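Local coordinates for 3-oxosteroid 1-dehydrogenase (Sterolibacterium denitrificans, PDB 7P18), which probably catalyses the FAD-dependent introduction of a Delta(1) double bond into 3-oxosteroids, passing the electrons to an acceptor, at residues A162-T165 / A166-H170; L136-A139 / A140-G143. All coordinates share one frame; numbering follows the deposited sequence.

Contact 1. Residues A162-T165 / A166-H170; sequences ASMT and ATEAH
Thr165 and Glu168 grip each other at the start of helix 166-174, each side chain bonding to the other residue's backbone N-H. Thr165 OG1 accepts from Glu168 N at 2.9 Å in a nearly straight bond, and Thr165 N donates to Glu168 OE1 at 3.1 Å, its N-H coming from above the carboxylate plane. With chi1 at 63°, OG1 of Thr165 lies between its own backbone N and carbonyl carbon, which turns the hydroxyl oxygen toward the first turn of the helix. The Glu168 chain runs extended beyond CG and crosses the threonine side chain at about a right angle, its CG 3.2 Å from Thr165 OG1. This reciprocal pair is a capping box, with Thr165 as N-cap; the first helical bond follows at once, from Ala169 N to Thr165 O at 2.8 Å. A water gives one hydrogen to Glu168 OE1 and the other to Ser163 O, tying the carboxylate back to the short strand 162-163. Beside this polar pair, the methionine chain bends at chi3 and brings Met164 CE to 3.9 Å from Ala169 CB. Farther out, Glu133 of strand 131-138 accepts from Ala166 N and hydrogen-bonds Thr167 OG1, so a second carboxylate serves the same helix start. Ala166, the first helical residue, touches the bound androsta-1,4-diene-3,17-dione and belongs to its pocket.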
loop_
_atom_site.group_PDB
_atom_site.type_symbol
_atom_site.label_atom_id
_atom_site.label_comp_id
_atom_site.label_asym_id
_atom_site.label_seq_id
_atom_site.Cartn_x
_atom_site.Cartn_y
_atom_site.Cartn_z
ATOM N N ALA A 162 19.948 -1.820 5.023
ATOM C CA ALA A 162 19.571 -1.756 6.452
ATOM C C ALA A 162 18.085 -1.398 6.587
ATOM O O ALA A 162 17.645 -0.407 5.988
ATOM C CB ALA A 162 20.444 -0.762 7.174
ATOM N N SER A 163 17.351 -2.221 7.328
ATOM C CA SER A 163 15.893 -2.021 7.578
ATOM C C SER A 163 15.726 -0.779 8.460
ATOM O O SER A 163 16.535 -0.628 9.416
ATOM C CB SER A 163 15.303 -3.225 8.192
ATOM O OG SER A 163 15.304 -4.302 7.259
ATOM N N MET A 164 14.738 0.077 8.152
ATOM C CA MET A 164 14.308 1.180 9.059
ATOM C C MET A 164 12.781 1.206 9.201
ATOM O O MET A 164 12.075 0.738 8.286
ATOM C CB MET A 164 14.754 2.527 8.505
ATOM C CG MET A 164 16.282 2.614 8.303
ATOM S SD MET A 164 16.751 4.156 7.500
ATOM C CE MET A 164 15.600 4.238 6.109
ATOM N N THR A 165 12.298 1.773 10.311
ATOM C CA THR A 165 10.882 2.151 10.512
ATOM C C THR A 165 10.654 3.421 9.721
ATOM O O THR A 165 11.645 4.121 9.419
ATOM C CB THR A 165 10.571 2.380 11.994
ATOM O OG1 THR A 165 11.362 3.486 12.448
ATOM C CG2 THR A 165 10.858 1.145 12.815
ATOM N N ALA A 166 9.410 3.715 9.382
ATOM C CA ALA A 166 9.011 4.990 8.741
ATOM C C ALA A 166 9.381 6.142 9.675
ATOM O O ALA A 166 9.831 7.188 9.183
ATOM C CB ALA A 166 7.546 5.008 8.403
ATOM N N THR A 167 9.221 5.943 10.981
ATOM C CA THR A 167 9.589 6.971 11.990
ATOM C C THR A 167 11.094 7.282 11.861
ATOM O O THR A 167 11.419 8.459 11.635
ATOM C CB THR A 167 9.229 6.505 13.404
ATOM O OG1 THR A 167 7.826 6.193 13.396
ATOM C CG2 THR A 167 9.559 7.560 14.441
ATOM N N GLU A 168 11.943 6.258 11.987
ATOM C CA GLU A 168 13.433 6.357 11.892
ATOM C C GLU A 168 13.784 6.995 10.556
ATOM O O GLU A 168 14.605 7.916 10.540
ATOM C CB GLU A 168 14.126 4.997 11.948
ATOM C CG GLU A 168 14.342 4.432 13.328
ATOM C CD GLU A 168 14.745 2.988 13.243
ATOM O OE1 GLU A 168 14.712 2.466 12.114
ATOM O OE2 GLU A 168 15.048 2.372 14.302
ATOM N N ALA A 169 13.167 6.526 9.475
ATOM C CA ALA A 169 13.357 7.064 8.111
ATOM C C ALA A 169 13.051 8.557 8.113
ATOM O O ALA A 169 14.008 9.299 7.937
ATOM C CB ALA A 169 12.501 6.335 7.092
ATOM N N HIS A 170 11.777 8.944 8.309
ATOM C CA HIS A 170 11.140 10.235 7.908
ATOM C C HIS A 170 12.105 11.410 8.118
ATOM O O HIS A 170 12.124 12.327 7.281
ATOM C CB HIS A 170 9.816 10.465 8.663
ATOM C CG HIS A 170 9.315 11.857 8.559
ATOM N ND1 HIS A 170 9.515 12.774 9.566
ATOM C CD2 HIS A 170 8.642 12.505 7.600
ATOM C CE1 HIS A 170 9.012 13.932 9.221
ATOM N NE2 HIS A 170 8.495 13.795 8.010
HETATM O O HOH W 1 16.953 1.177 11.460
#

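Contact 2. Residues L136-A139 / A140-G143; sequences LFDA and ALLG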
loop_
_atom_site.group_PDB
_atom_site.type_symbol
_atom_site.label_atom_id
_atom_site.label_comp_id
_atom_site.label_asym_id
_atom_site.label_seq_id
_atom_site.Cartn_x
_atom_site.Cartn_y
_atom_site.Cartn_z
ATOM N N LEU A 136 10.866 -2.820 14.361
ATOM C CA LEU A 136 11.767 -3.785 13.658
ATOM C C LEU A 136 11.567 -5.176 14.264
ATOM O O LEU A 136 11.433 -5.315 15.501
ATOM C CB LEU A 136 13.221 -3.320 13.767
ATOM C CG LEU A 136 13.589 -1.992 13.116
ATOM C CD1 LEU A 136 15.089 -1.734 13.274
ATOM C CD2 LEU A 136 13.231 -1.950 11.641
ATOM N N PHE A 137 11.468 -6.181 13.407
ATOM C CA PHE A 137 11.227 -7.582 13.782
ATOM C C PHE A 137 12.491 -8.403 13.453
ATOM O O PHE A 137 13.128 -8.196 12.376
ATOM C CB PHE A 137 9.994 -8.120 13.051
ATOM C CG PHE A 137 9.615 -9.494 13.506
ATOM C CD1 PHE A 137 8.810 -9.666 14.604
ATOM C CD2 PHE A 137 10.110 -10.616 12.869
ATOM C CE1 PHE A 137 8.495 -10.934 15.055
ATOM C CE2 PHE A 137 9.816 -11.881 13.328
ATOM C CZ PHE A 137 8.988 -12.035 14.416
ATOM N N ASP A 138 12.792 -9.346 14.342
ATOM C CA ASP A 138 13.966 -10.259 14.288
ATOM C C ASP A 138 13.631 -11.489 13.449
ATOM O O ASP A 138 13.009 -12.405 13.991
ATOM C CB ASP A 138 14.344 -10.681 15.708
ATOM C CG ASP A 138 15.623 -11.498 15.792
ATOM O OD1 ASP A 138 16.331 -11.618 14.756
ATOM O OD2 ASP A 138 15.896 -11.954 16.903
ATOM N N ALA A 139 14.008 -11.486 12.163
ATOM C CA ALA A 139 13.797 -12.612 11.218
ATOM C C ALA A 139 14.459 -13.910 11.705
ATOM O O ALA A 139 13.995 -15.015 11.283
ATOM C CB ALA A 139 14.321 -12.220 9.862
ATOM N N ALA A 140 15.483 -13.844 12.565
ATOM C CA ALA A 140 16.104 -15.074 13.125
ATOM C C ALA A 140 15.030 -15.902 13.822
ATOM O O ALA A 140 15.114 -17.140 13.770
ATOM C CB ALA A 140 17.249 -14.747 14.062
ATOM N N LEU A 141 13.985 -15.266 14.385
ATOM C CA LEU A 141 12.894 -16.013 15.084
ATOM C C LEU A 141 12.124 -16.896 14.101
ATOM O O LEU A 141 11.422 -17.825 14.549
ATOM C CB LEU A 141 11.948 -15.037 15.792
ATOM C CG LEU A 141 12.572 -14.124 16.847
ATOM C CD1 LEU A 141 11.565 -13.065 17.293
ATOM C CD2 LEU A 141 13.049 -14.910 18.054
ATOM N N LEU A 142 12.245 -16.665 12.789
ATOM C CA LEU A 142 11.552 -17.504 11.784
ATOM C C LEU A 142 12.285 -18.836 11.519
ATOM O O LEU A 142 11.668 -19.710 10.872
ATOM C CB LEU A 142 11.424 -16.703 10.490
ATOM C CG LEU A 142 10.511 -15.480 10.596
ATOM C CD1 LEU A 142 10.679 -14.626 9.362
ATOM C CD2 LEU A 142 9.065 -15.920 10.793
ATOM N N GLY A 143 13.542 -18.979 11.946
ATOM C CA GLY A 143 14.395 -20.102 11.508
ATOM C C GLY A 143 14.351 -20.244 9.989
ATOM O O GLY A 143 14.433 -19.207 9.278
HETATM O O HOH W 2 15.935 -17.161 10.211
#
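A tight local turn, in which Asp138 and Ala139 bond to Ala140, Leu141 and Leu142, closes strand 131-138 by passing directly into a short 3-10 segment that begins at Ala139. Asp138 uses both its backbone and its side chain. Its carbonyl oxygen accepts from Leu141 N, while Asp138 OD1 meets Ala140 N at 3.2 Å, a bent bond (142°) arriving from well above the carboxylate plane. CG of Asp138 stands anti to the backbone N (chi1 -174°), which brings OD1 to the N-H of Ala140 and within 3.3 Å of Ala140 CB. This link from a side-chain oxygen to the N-H two residues on is an Asx turn. The bond from Leu142 N to Ala139 O at 2.8 Å repeats the i to i+3 spacing of Leu141 N to Asp138 O, the mark of a 3-10 turn. A water donates to Ala139 O as well as to Gly143 O, bridging the far end of the turn. Leu141 lies against the end of the strand: its CD1 comes 4.0 Å from Phe137 CZ, approaching the ring obliquely, and equally near Asp138 CB. Arg204 forms a salt bridge with Asp138 OD1, the same oxygen that receives Ala140 N. With an alanine here, Arg204 would probably lose its charged mate and Ala140 N its side-chain acceptor. Phe137 and Leu142 both pack on helix 208-222, through Ala214.

In the fold
Strand 131-138 is common to the surroundings of both contacts: contact 2 forms where it ends, and residues of the same strand flank contact 1. Contact 2 comes first along the chain, and contact 1 follows after strand 157-158, whose antiparallel partner 162-163 begins it. Their centres lie about 17 Å apart, within the same FAD-binding domain. They nevertheless touch, because Leu136 CD2 packs 4.0 Å from Met164 C and Leu136 CD1 lies 4.2 Å from Glu168 OE2. Both mark a change from extended to helical backbone, an alpha helix in contact 1 and a 3-10 segment in contact 2. Contact 1 borders the steroid pocket, whereas contact 2 is structural packing away from it.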